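Long-range contacts in ABC transporter, substrate binding protein (Aeropyrum pernix, PDB 3EAF), which probably captures a solute outside the cell and hands it to a membrane-embedded ABC importer, as periplasmic-type binding proteins do: residues S255-Y259 against G333-D337; L144-S150 against V173-L179; Y68-R72 against Q94-I100. All coordinates share one frame; numbering follows the deposited sequence.

Contact 1: S255-Y259 against G333-D337; sequences SPFIY and GITAD
The ring of Phe257 meets Ile334 and Thr335 of the facing loop in two different ways. Ile334 CG2 lies at the ring edge, near its plane, and packs against the root of the side chain, 3.8 Å from Phe257 CB. Thr335 CG2 comes in obliquely and rests 3.8 Å from Phe257 CD1. One face of the ring belongs to its own segment, because Pro256 CB sits 3.9 Å above the ring plane, over the centre. At the edge of the Tyr259 ring, in its plane, lie Ser255 CB and Phe257 O.

Beneath these side chains the backbones are tied by two hydrogen bonds. Ala336 N reaches Pro256 O at 2.9 Å, nearly in line with the C=O bond though bent at the hydrogen. Ile258 N donates more straightly to Ile334 O, also at 2.9 Å, with 168° at the hydrogen. Each loop braces itself as well: Ser255 OG donates in the carbonyl plane to Phe257 O, and Thr335 OG1 gives a 2.7 Å bond to Asp337 O from above its carbonyl plane. With chi1 at 59°, Thr335 turns its hydroxyl back to its own chain and its methyl to the phenyl ring. Replacing Thr335 by alanine takes away both branches, and would probably open a gap beside Phe257 CD1 and leave Asp337 O without its hydroxyl mate.

Phe257 also touches Tyr107, in the loop after strand 101-104 of the other sheet, while helix 288-304 covers Ile334. Thr335 lies about 8 Å, side chain to side chain, from the magnesium ligand Tyr341. The arrangement is an isolated antiparallel bridge, with Phe257 and Thr335 as its non-hydrogen-bonded pair, fastening the loop just beyond strand 251-255 to the one that precedes strand 352-357.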
loop_
_atom_site.group_PDB
_atom_site.type_symbol
_atom_site.label_atom_id
_atom_site.label_comp_id
_atom_site.label_asym_id
_atom_site.label_seq_id
_atom_site.Cartn_x
_atom_site.Cartn_y
_atom_site.Cartn_z
ATOM N N SER A 255 5.425 1.178 -6.922
ATOM C CA SER A 255 5.690 0.653 -5.589
ATOM C C SER A 255 6.561 1.621 -4.808
ATOM O O SER A 255 7.629 2.007 -5.286
ATOM C CB SER A 255 6.364 -0.720 -5.653
ATOM O OG SER A 255 6.656 -1.187 -4.348
ATOM N N PRO A 256 6.107 2.029 -3.610
ATOM C CA PRO A 256 6.954 2.806 -2.693
ATOM C C PRO A 256 8.106 1.989 -2.078
ATOM O O PRO A 256 9.026 2.567 -1.474
ATOM C CB PRO A 256 5.974 3.245 -1.592
ATOM C CG PRO A 256 4.594 3.008 -2.163
ATOM C CD PRO A 256 4.758 1.820 -3.057
ATOM N N PHE A 257 8.060 0.667 -2.258
ATOM C CA PHE A 257 8.978 -0.265 -1.600
ATOM C C PHE A 257 9.733 -1.059 -2.651
ATOM O O PHE A 257 9.142 -1.502 -3.645
ATOM C CB PHE A 257 8.202 -1.247 -0.703
ATOM C CG PHE A 257 7.052 -0.614 0.039
ATOM C CD1 PHE A 257 7.265 0.050 1.241
ATOM C CD2 PHE A 257 5.759 -0.672 -0.476
ATOM C CE1 PHE A 257 6.221 0.645 1.922
ATOM C CE2 PHE A 257 4.701 -0.084 0.203
ATOM C CZ PHE A 257 4.934 0.583 1.401
ATOM N N ILE A 258 11.032 -1.247 -2.424
ATOM C CA ILE A 258 11.864 -2.068 -3.301
ATOM C C ILE A 258 11.410 -3.534 -3.255
ATOM O O ILE A 258 11.054 -4.045 -2.186
ATOM C CB ILE A 258 13.382 -1.911 -2.945
ATOM C CG1 ILE A 258 14.282 -2.318 -4.122
ATOM C CG2 ILE A 258 13.755 -2.680 -1.666
ATOM C CD1 ILE A 258 14.127 -1.448 -5.378
ATOM N N TYR A 259 11.366 -4.189 -4.414
ATOM C CA TYR A 259 11.038 -5.614 -4.478
ATOM C C TYR A 259 12.246 -6.392 -3.975
ATOM O O TYR A 259 13.382 -5.953 -4.189
ATOM C CB TYR A 259 10.783 -6.070 -5.914
ATOM C CG TYR A 259 9.495 -5.634 -6.581
ATOM C CD1 TYR A 259 8.799 -4.496 -6.167
ATOM C CD2 TYR A 259 9.000 -6.351 -7.670
ATOM C CE1 TYR A 259 7.627 -4.096 -6.815
ATOM C CE2 TYR A 259 7.843 -5.968 -8.317
ATOM C CZ TYR A 259 7.159 -4.842 -7.888
ATOM O OH TYR A 259 6.018 -4.479 -8.546
ATOM N N GLY A 333 16.250 0.860 4.359
ATOM C CA GLY A 333 16.358 1.344 2.984
ATOM C C GLY A 333 15.399 0.687 2.006
ATOM O O GLY A 333 15.658 0.665 0.805
ATOM N N ILE A 334 14.290 0.153 2.519
ATOM C CA ILE A 334 13.279 -0.487 1.675
ATOM C C ILE A 334 12.420 0.539 0.943
ATOM O O ILE A 334 12.072 0.342 -0.229
ATOM C CB ILE A 334 12.345 -1.416 2.496
ATOM C CG1 ILE A 334 13.093 -2.680 2.949
ATOM C CG2 ILE A 334 11.084 -1.770 1.694
ATOM C CD1 ILE A 334 12.285 -3.553 3.939
ATOM N N THR A 335 12.073 1.621 1.641
ATOM C CA THR A 335 11.197 2.659 1.084
ATOM C C THR A 335 11.975 3.593 0.145
ATOM O O THR A 335 13.200 3.737 0.275
ATOM C CB THR A 335 10.443 3.456 2.191
ATOM O OG1 THR A 335 11.377 4.083 3.082
ATOM C CG2 THR A 335 9.533 2.529 3.002
ATOM N N ALA A 336 11.259 4.210 -0.801
ATOM C CA ALA A 336 11.867 5.078 -1.820
ATOM C C ALA A 336 12.450 6.364 -1.242
ATOM O O ALA A 336 13.308 6.989 -1.857
ATOM C CB ALA A 336 10.855 5.398 -2.938
ATOM N N ASP A 337 11.982 6.748 -0.059
ATOM C CA ASP A 337 12.519 7.892 0.677
ATOM C C ASP A 337 12.301 7.592 2.164
ATOM O O ASP A 337 11.490 6.721 2.516
ATOM C CB ASP A 337 11.788 9.173 0.250
ATOM C CG ASP A 337 12.550 10.466 0.602
ATOM O OD1 ASP A 337 13.602 10.423 1.281
ATOM O OD2 ASP A 337 12.073 11.545 0.189
#

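Contact 2: L144-S150 against V173-L179; sequences LALAYDS and VVGDYDL
Tyr148 and Asp176 reach across two neighbouring parallel strands, 142-148 and 171-178, which with the helices between them form a beta-alpha-beta unit at the margin of the seven-stranded sheet. With chi1 at 63°, the Tyr148 ring is set between its own backbone N and carbonyl carbon and its hydroxyl extends to Asp176. The two side chains cross with their planes 75° apart; Tyr148 OH donates to Asp176 OD2 at 2.5 Å, from above the carboxylate plane, and Lys163 salt-bridges the same oxygen.

Leu146 runs alongside Asp176, pointing the same way, yet crosses Val173 at about a right angle, bringing Leu146 CD1 to 3.9 Å from Val173 CG1. On the opposite face Ala145 CB lies 3.6 Å from Tyr177 CE2, and helix 185-196 packs over that ring. Gly175 suits this spot, since a beta carbon there would collide with the Tyr177 hydroxyl.

A bulge around Val174 and Gly175 shifts the backbone ladder by one residue: Leu144 pairs with Val173 but Leu146 with Asp176, and Tyr177 N meets Leu146 O at 2.7 Å. Beyond it the acids gather: Asp149, held chiefly by Leu181 N through OD2, crosses Asp178 obliquely. Ser150 OG donates to Asp178 OD2 at 2.9 Å, likewise from above its plane. One water probably eases the like charges of Asp149 and Asp178, donating to Asp149 OD1 at 2.6 Å and Asp178 OD1 at 2.7 Å.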
loop_
_atom_site.group_PDB
_atom_site.type_symbol
_atom_site.label_atom_id
_atom_site.label_comp_id
_atom_site.label_asym_id
_atom_site.label_seq_id
_atom_site.Cartn_x
_atom_site.Cartn_y
_atom_site.Cartn_z
ATOM N N LEU A 144 -5.608 9.546 -21.594
ATOM C CA LEU A 144 -5.617 8.670 -20.425
ATOM C C LEU A 144 -7.023 8.181 -20.082
ATOM O O LEU A 144 -7.928 8.982 -19.891
ATOM C CB LEU A 144 -4.997 9.397 -19.218
ATOM C CG LEU A 144 -4.999 8.775 -17.813
ATOM C CD1 LEU A 144 -4.195 7.477 -17.762
ATOM C CD2 LEU A 144 -4.469 9.776 -16.773
ATOM N N ALA A 145 -7.187 6.861 -19.996
ATOM C CA ALA A 145 -8.431 6.244 -19.529
ATOM C C ALA A 145 -8.251 5.760 -18.093
ATOM O O ALA A 145 -7.173 5.296 -17.733
ATOM C CB ALA A 145 -8.814 5.078 -20.438
ATOM N N LEU A 146 -9.303 5.866 -17.284
ATOM C CA LEU A 146 -9.261 5.464 -15.871
ATOM C C LEU A 146 -10.185 4.272 -15.630
ATOM O O LEU A 146 -11.407 4.386 -15.764
ATOM C CB LEU A 146 -9.672 6.633 -14.955
ATOM C CG LEU A 146 -8.964 7.986 -15.130
ATOM C CD1 LEU A 146 -9.650 9.082 -14.301
ATOM C CD2 LEU A 146 -7.476 7.893 -14.795
ATOM N N ALA A 147 -9.596 3.129 -15.288
ATOM C CA ALA A 147 -10.369 1.922 -15.003
ATOM C C ALA A 147 -10.321 1.618 -13.506
ATOM O O ALA A 147 -9.251 1.438 -12.939
ATOM C CB ALA A 147 -9.844 0.746 -15.815
ATOM N N TYR A 148 -11.484 1.579 -12.870
ATOM C CA TYR A 148 -11.568 1.343 -11.425
ATOM C C TYR A 148 -12.995 0.975 -11.040
ATOM O O TYR A 148 -13.933 1.273 -11.791
ATOM C CB TYR A 148 -11.123 2.595 -10.648
ATOM C CG TYR A 148 -12.019 3.790 -10.898
ATOM C CD1 TYR A 148 -13.043 4.109 -10.007
ATOM C CD2 TYR A 148 -11.872 4.577 -12.045
ATOM C CE1 TYR A 148 -13.887 5.190 -10.239
ATOM C CE2 TYR A 148 -12.709 5.669 -12.282
ATOM C CZ TYR A 148 -13.712 5.965 -11.373
ATOM O OH TYR A 148 -14.547 7.037 -11.586
ATOM N N ASP A 149 -13.153 0.353 -9.870
ATOM C CA ASP A 149 -14.470 -0.005 -9.337
ATOM C C ASP A 149 -15.111 1.190 -8.632
ATOM O O ASP A 149 -14.690 1.589 -7.544
ATOM C CB ASP A 149 -14.353 -1.210 -8.384
ATOM C CG ASP A 149 -15.710 -1.837 -8.030
ATOM O OD1 ASP A 149 -16.751 -1.139 -8.061
ATOM O OD2 ASP A 149 -15.727 -3.049 -7.715
ATOM N N SER A 150 -16.146 1.749 -9.254
ATOM C CA SER A 150 -16.835 2.924 -8.731
ATOM C C SER A 150 -17.487 2.722 -7.365
ATOM O O SER A 150 -17.853 3.701 -6.712
ATOM C CB SER A 150 -17.890 3.415 -9.734
ATOM O OG SER A 150 -18.888 2.429 -9.953
ATOM N N VAL A 173 -7.759 13.188 -19.740
ATOM C CA VAL A 173 -8.601 12.079 -19.280
ATOM C C VAL A 173 -9.765 11.916 -20.254
ATOM O O VAL A 173 -10.586 12.828 -20.406
ATOM C CB VAL A 173 -9.125 12.312 -17.834
ATOM C CG1 VAL A 173 -10.171 11.268 -17.448
ATOM C CG2 VAL A 173 -7.968 12.319 -16.833
ATOM N N VAL A 174 -9.830 10.755 -20.906
ATOM C CA VAL A 174 -10.825 10.498 -21.958
ATOM C C VAL A 174 -12.089 9.790 -21.467
ATOM O O VAL A 174 -13.088 9.732 -22.184
ATOM C CB VAL A 174 -10.236 9.707 -23.169
ATOM C CG1 VAL A 174 -9.215 10.549 -23.914
ATOM C CG2 VAL A 174 -9.645 8.354 -22.733
ATOM N N GLY A 175 -12.042 9.252 -20.251
ATOM C CA GLY A 175 -13.191 8.558 -19.684
ATOM C C GLY A 175 -12.861 7.775 -18.432
ATOM O O GLY A 175 -11.686 7.544 -18.129
ATOM N N ASP A 176 -13.914 7.404 -17.705
ATOM C CA ASP A 176 -13.857 6.490 -16.567
ATOM C C ASP A 176 -14.532 5.196 -16.990
ATOM O O ASP A 176 -15.559 5.228 -17.662
ATOM C CB ASP A 176 -14.633 7.050 -15.370
ATOM C CG ASP A 176 -13.955 8.236 -14.722
ATOM O OD1 ASP A 176 -13.037 8.825 -15.325
ATOM O OD2 ASP A 176 -14.351 8.586 -13.593
ATOM N N TYR A 177 -13.969 4.064 -16.578
ATOM C CA TYR A 177 -14.480 2.748 -16.971
ATOM C C TYR A 177 -14.611 1.867 -15.735
ATOM O O TYR A 177 -13.663 1.726 -14.957
ATOM C CB TYR A 177 -13.580 2.118 -18.056
ATOM C CG TYR A 177 -13.462 3.024 -19.267
ATOM C CD1 TYR A 177 -14.330 2.893 -20.347
ATOM C CD2 TYR A 177 -12.531 4.064 -19.297
ATOM C CE1 TYR A 177 -14.246 3.747 -21.444
ATOM C CE2 TYR A 177 -12.448 4.921 -20.379
ATOM C CZ TYR A 177 -13.307 4.760 -21.451
ATOM O OH TYR A 177 -13.218 5.617 -22.532
ATOM N N ASP A 178 -15.797 1.289 -15.565
ATOM C CA ASP A 178 -16.178 0.602 -14.334
ATOM C C ASP A 178 -15.710 -0.854 -14.334
ATOM O O ASP A 178 -16.450 -1.761 -14.729
ATOM C CB ASP A 178 -17.700 0.703 -14.129
ATOM C CG ASP A 178 -18.125 0.468 -12.683
ATOM O OD1 ASP A 178 -17.353 -0.124 -11.896
ATOM O OD2 ASP A 178 -19.254 0.881 -12.329
ATOM N N LEU A 179 -14.475 -1.068 -13.890
ATOM C CA LEU A 179 -13.935 -2.416 -13.764
ATOM C C LEU A 179 -14.142 -2.907 -12.332
ATOM O O LEU A 179 -13.583 -2.327 -11.398
ATOM C CB LEU A 179 -12.449 -2.453 -14.137
ATOM C CG LEU A 179 -11.759 -3.818 -14.037
ATOM C CD1 LEU A 179 -12.162 -4.733 -15.186
ATOM C CD2 LEU A 179 -10.245 -3.630 -13.991
HETATM O O HOH W 1 -18.562 -1.423 -9.856
#

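Contact 3: Y68-R72 against Q94-I100; sequences YREFR and QVDTDKI
Tyr68 and Arg72 reach from one surface helix to Gln94, Val95, Asp98 and Ile100 at the end of the next, a contact built round a salt bridge between near-parallel helices of successive beta-alpha units. The axes of 68-72 and 94-98 run 12.5 Å apart at an angle of 9°, too wide for the backbones to mesh, and long side chains span the interval.

The focus is one oxygen, Asp98 OD2, which accepts from three donors. Tyr68 OH comes to Asp98 OD2 at 2.6 Å on the anti lone pair, with ring and carboxylate nearly coplanar and the oxygen at the ring edge. Arg72 NH1 approaches Asp98 OD2 at 2.9 Å on the syn side, and the oxygen lies in the guanidinium plane even though that plane stands 85° to the carboxylate. This salt bridge depends on the bend of the arginine chain at chi3 (66°), after an extended start. From within the second helix, Gln94 NE2 adds a third bond to Asp98 OD2, 3.1 Å long and arriving from above the carboxylate plane. So gripped, the carboxylate is probably restrained in its rotation and is likely to stay ionised.

The tyrosine is seated by apolar neighbours: Val95 CG1 lies 3.6 Å from Tyr68 CE1, and Ile100 CD1 comes to 4.0 Å from the same carbon, both obliquely to the ring. Ile100 can point toward the first helix because a Schellman motif ends the second one, with Lys99 at positive phi and Ile100 N bonded to Val95 O.

Below this cluster Tyr68 and Ile100 both rest on Ile80 of strand 79-82, the strand that links helix 61-74 to helix 85-98; the pair thus lies against the six-stranded sheet, with strand 101-104 following directly.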
loop_
_atom_site.group_PDB
_atom_site.type_symbol
_atom_site.label_atom_id
_atom_site.label_comp_id
_atom_site.label_asym_id
_atom_site.label_seq_id
_atom_site.Cartn_x
_atom_site.Cartn_y
_atom_site.Cartn_z
ATOM N N TYR A 68 -12.581 -4.750 15.399
ATOM C CA TYR A 68 -12.068 -3.536 16.037
ATOM C C TYR A 68 -12.534 -3.434 17.489
ATOM O O TYR A 68 -11.734 -3.170 18.387
ATOM C CB TYR A 68 -12.482 -2.262 15.290
ATOM C CG TYR A 68 -12.021 -1.022 16.033
ATOM C CD1 TYR A 68 -10.678 -0.633 15.997
ATOM C CD2 TYR A 68 -12.907 -0.269 16.814
ATOM C CE1 TYR A 68 -10.232 0.483 16.700
ATOM C CE2 TYR A 68 -12.461 0.861 17.527
ATOM C CZ TYR A 68 -11.125 1.225 17.461
ATOM O OH TYR A 68 -10.661 2.330 18.141
ATOM N N ARG A 69 -13.835 -3.633 17.701
ATOM C CA ARG A 69 -14.399 -3.623 19.044
ATOM C C ARG A 69 -13.772 -4.721 19.914
ATOM O O ARG A 69 -13.448 -4.471 21.064
ATOM C CB ARG A 69 -15.932 -3.695 19.014
ATOM C CG ARG A 69 -16.589 -2.420 18.449
ATOM C CD ARG A 69 -18.111 -2.383 18.638
ATOM N NE ARG A 69 -18.791 -3.494 17.964
ATOM C CZ ARG A 69 -19.234 -3.464 16.707
ATOM N NH1 ARG A 69 -19.077 -2.377 15.952
ATOM N NH2 ARG A 69 -19.838 -4.531 16.199
ATOM N N GLU A 70 -13.559 -5.906 19.339
ATOM C CA GLU A 70 -12.849 -6.998 20.013
ATOM C C GLU A 70 -11.413 -6.616 20.395
ATOM O O GLU A 70 -10.998 -6.824 21.537
ATOM C CB GLU A 70 -12.841 -8.273 19.155
ATOM C CG GLU A 70 -12.100 -9.446 19.813
ATOM C CD GLU A 70 -12.135 -10.741 19.005
ATOM O OE1 GLU A 70 -12.127 -10.694 17.756
ATOM O OE2 GLU A 70 -12.144 -11.824 19.629
ATOM N N PHE A 71 -10.657 -6.075 19.440
ATOM C CA PHE A 71 -9.296 -5.598 19.712
ATOM C C PHE A 71 -9.283 -4.627 20.897
ATOM O O PHE A 71 -8.476 -4.775 21.815
ATOM C CB PHE A 71 -8.683 -4.898 18.484
ATOM C CG PHE A 71 -8.286 -5.823 17.359
ATOM C CD1 PHE A 71 -7.973 -7.159 17.590
ATOM C CD2 PHE A 71 -8.182 -5.330 16.058
ATOM C CE1 PHE A 71 -7.589 -7.994 16.535
ATOM C CE2 PHE A 71 -7.805 -6.153 15.000
ATOM C CZ PHE A 71 -7.507 -7.489 15.237
ATOM N N ARG A 72 -10.177 -3.638 20.868
ATOM C CA ARG A 72 -10.218 -2.590 21.894
ATOM C C ARG A 72 -10.760 -3.089 23.238
ATOM O O ARG A 72 -10.143 -2.872 24.285
ATOM C CB ARG A 72 -11.059 -1.397 21.420
ATOM C CG ARG A 72 -11.153 -0.254 22.435
ATOM C CD ARG A 72 -12.229 0.753 22.055
ATOM N NE ARG A 72 -13.569 0.177 22.114
ATOM C CZ ARG A 72 -14.617 0.606 21.414
ATOM N NH1 ARG A 72 -14.508 1.630 20.575
ATOM N NH2 ARG A 72 -15.781 -0.004 21.551
ATOM N N GLN A 94 -12.847 7.066 15.263
ATOM C CA GLN A 94 -12.942 6.218 16.448
ATOM C C GLN A 94 -11.561 5.883 17.052
ATOM O O GLN A 94 -11.394 5.935 18.272
ATOM C CB GLN A 94 -13.738 4.940 16.141
ATOM C CG GLN A 94 -14.180 4.152 17.388
ATOM C CD GLN A 94 -15.057 4.970 18.329
ATOM O OE1 GLN A 94 -16.037 5.586 17.906
ATOM N NE2 GLN A 94 -14.708 4.976 19.614
ATOM N N VAL A 95 -10.581 5.558 16.204
ATOM C CA VAL A 95 -9.221 5.250 16.694
ATOM C C VAL A 95 -8.539 6.475 17.327
ATOM O O VAL A 95 -7.687 6.335 18.205
ATOM C CB VAL A 95 -8.306 4.577 15.618
ATOM C CG1 VAL A 95 -9.003 3.367 14.993
ATOM C CG2 VAL A 95 -7.874 5.556 14.543
ATOM N N ASP A 96 -8.934 7.667 16.888
ATOM C CA ASP A 96 -8.471 8.905 17.508
ATOM C C ASP A 96 -9.066 9.028 18.914
ATOM O O ASP A 96 -8.344 9.240 19.882
ATOM C CB ASP A 96 -8.838 10.121 16.644
ATOM C CG ASP A 96 -8.513 11.443 17.324
ATOM O OD1 ASP A 96 -7.364 11.618 17.792
ATOM O OD2 ASP A 96 -9.405 12.316 17.385
ATOM N N THR A 97 -10.386 8.871 19.006
ATOM C CA THR A 97 -11.099 8.835 20.286
ATOM C C THR A 97 -10.473 7.816 21.247
ATOM O O THR A 97 -10.168 8.142 22.399
ATOM C CB THR A 97 -12.592 8.516 20.060
ATOM O OG1 THR A 97 -13.165 9.520 19.213
ATOM C CG2 THR A 97 -13.357 8.475 21.372
ATOM N N ASP A 98 -10.252 6.600 20.747
ATOM C CA ASP A 98 -9.731 5.489 21.541
ATOM C C ASP A 98 -8.212 5.495 21.734
ATOM O O ASP A 98 -7.683 4.694 22.512
ATOM C CB ASP A 98 -10.172 4.163 20.931
ATOM C CG ASP A 98 -11.673 3.994 20.944
ATOM O OD1 ASP A 98 -12.326 4.580 21.838
ATOM O OD2 ASP A 98 -12.195 3.275 20.065
ATOM N N LYS A 99 -7.528 6.385 21.018
ATOM C CA LYS A 99 -6.071 6.543 21.107
ATOM C C LYS A 99 -5.302 5.279 20.730
ATOM O O LYS A 99 -4.375 4.868 21.437
ATOM C CB LYS A 99 -5.645 7.044 22.496
ATOM C CG LYS A 99 -6.279 8.358 22.913
ATOM C CD LYS A 99 -5.418 9.040 23.972
ATOM C CE LYS A 99 -6.247 9.825 24.979
ATOM N NZ LYS A 99 -7.005 10.933 24.349
ATOM N N ILE A 100 -5.697 4.670 19.616
ATOM C CA ILE A 100 -5.053 3.456 19.104
ATOM C C ILE A 100 -4.290 3.798 17.822
ATOM O O ILE A 100 -4.892 4.262 16.841
ATOM C CB ILE A 100 -6.101 2.333 18.834
ATOM C CG1 ILE A 100 -6.797 1.922 20.143
ATOM C CG2 ILE A 100 -5.455 1.118 18.138
ATOM C CD1 ILE A 100 -7.917 0.878 19.983
#

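How the contacts relate
The three contacts sample different depths of one binding-protein fold. Contact 1 is buried, whereas contacts 2 and 3 are partly buried at the flanks of their lobes, 35 Å from each other between centres. Contacts 1 and 2 are both tied to the seven-stranded sheet, one through the loop past its strand 251-255 and the other at its edge strand and the neighbour of that strand; contact 3 packs helices on the six-stranded sheet. The chemistry follows place: a backbone bridge with apolar groups inside, a parallel strand ladder with a one-residue irregularity ending in water and acids at the margin, and a shared carboxylate between helices. None touches another.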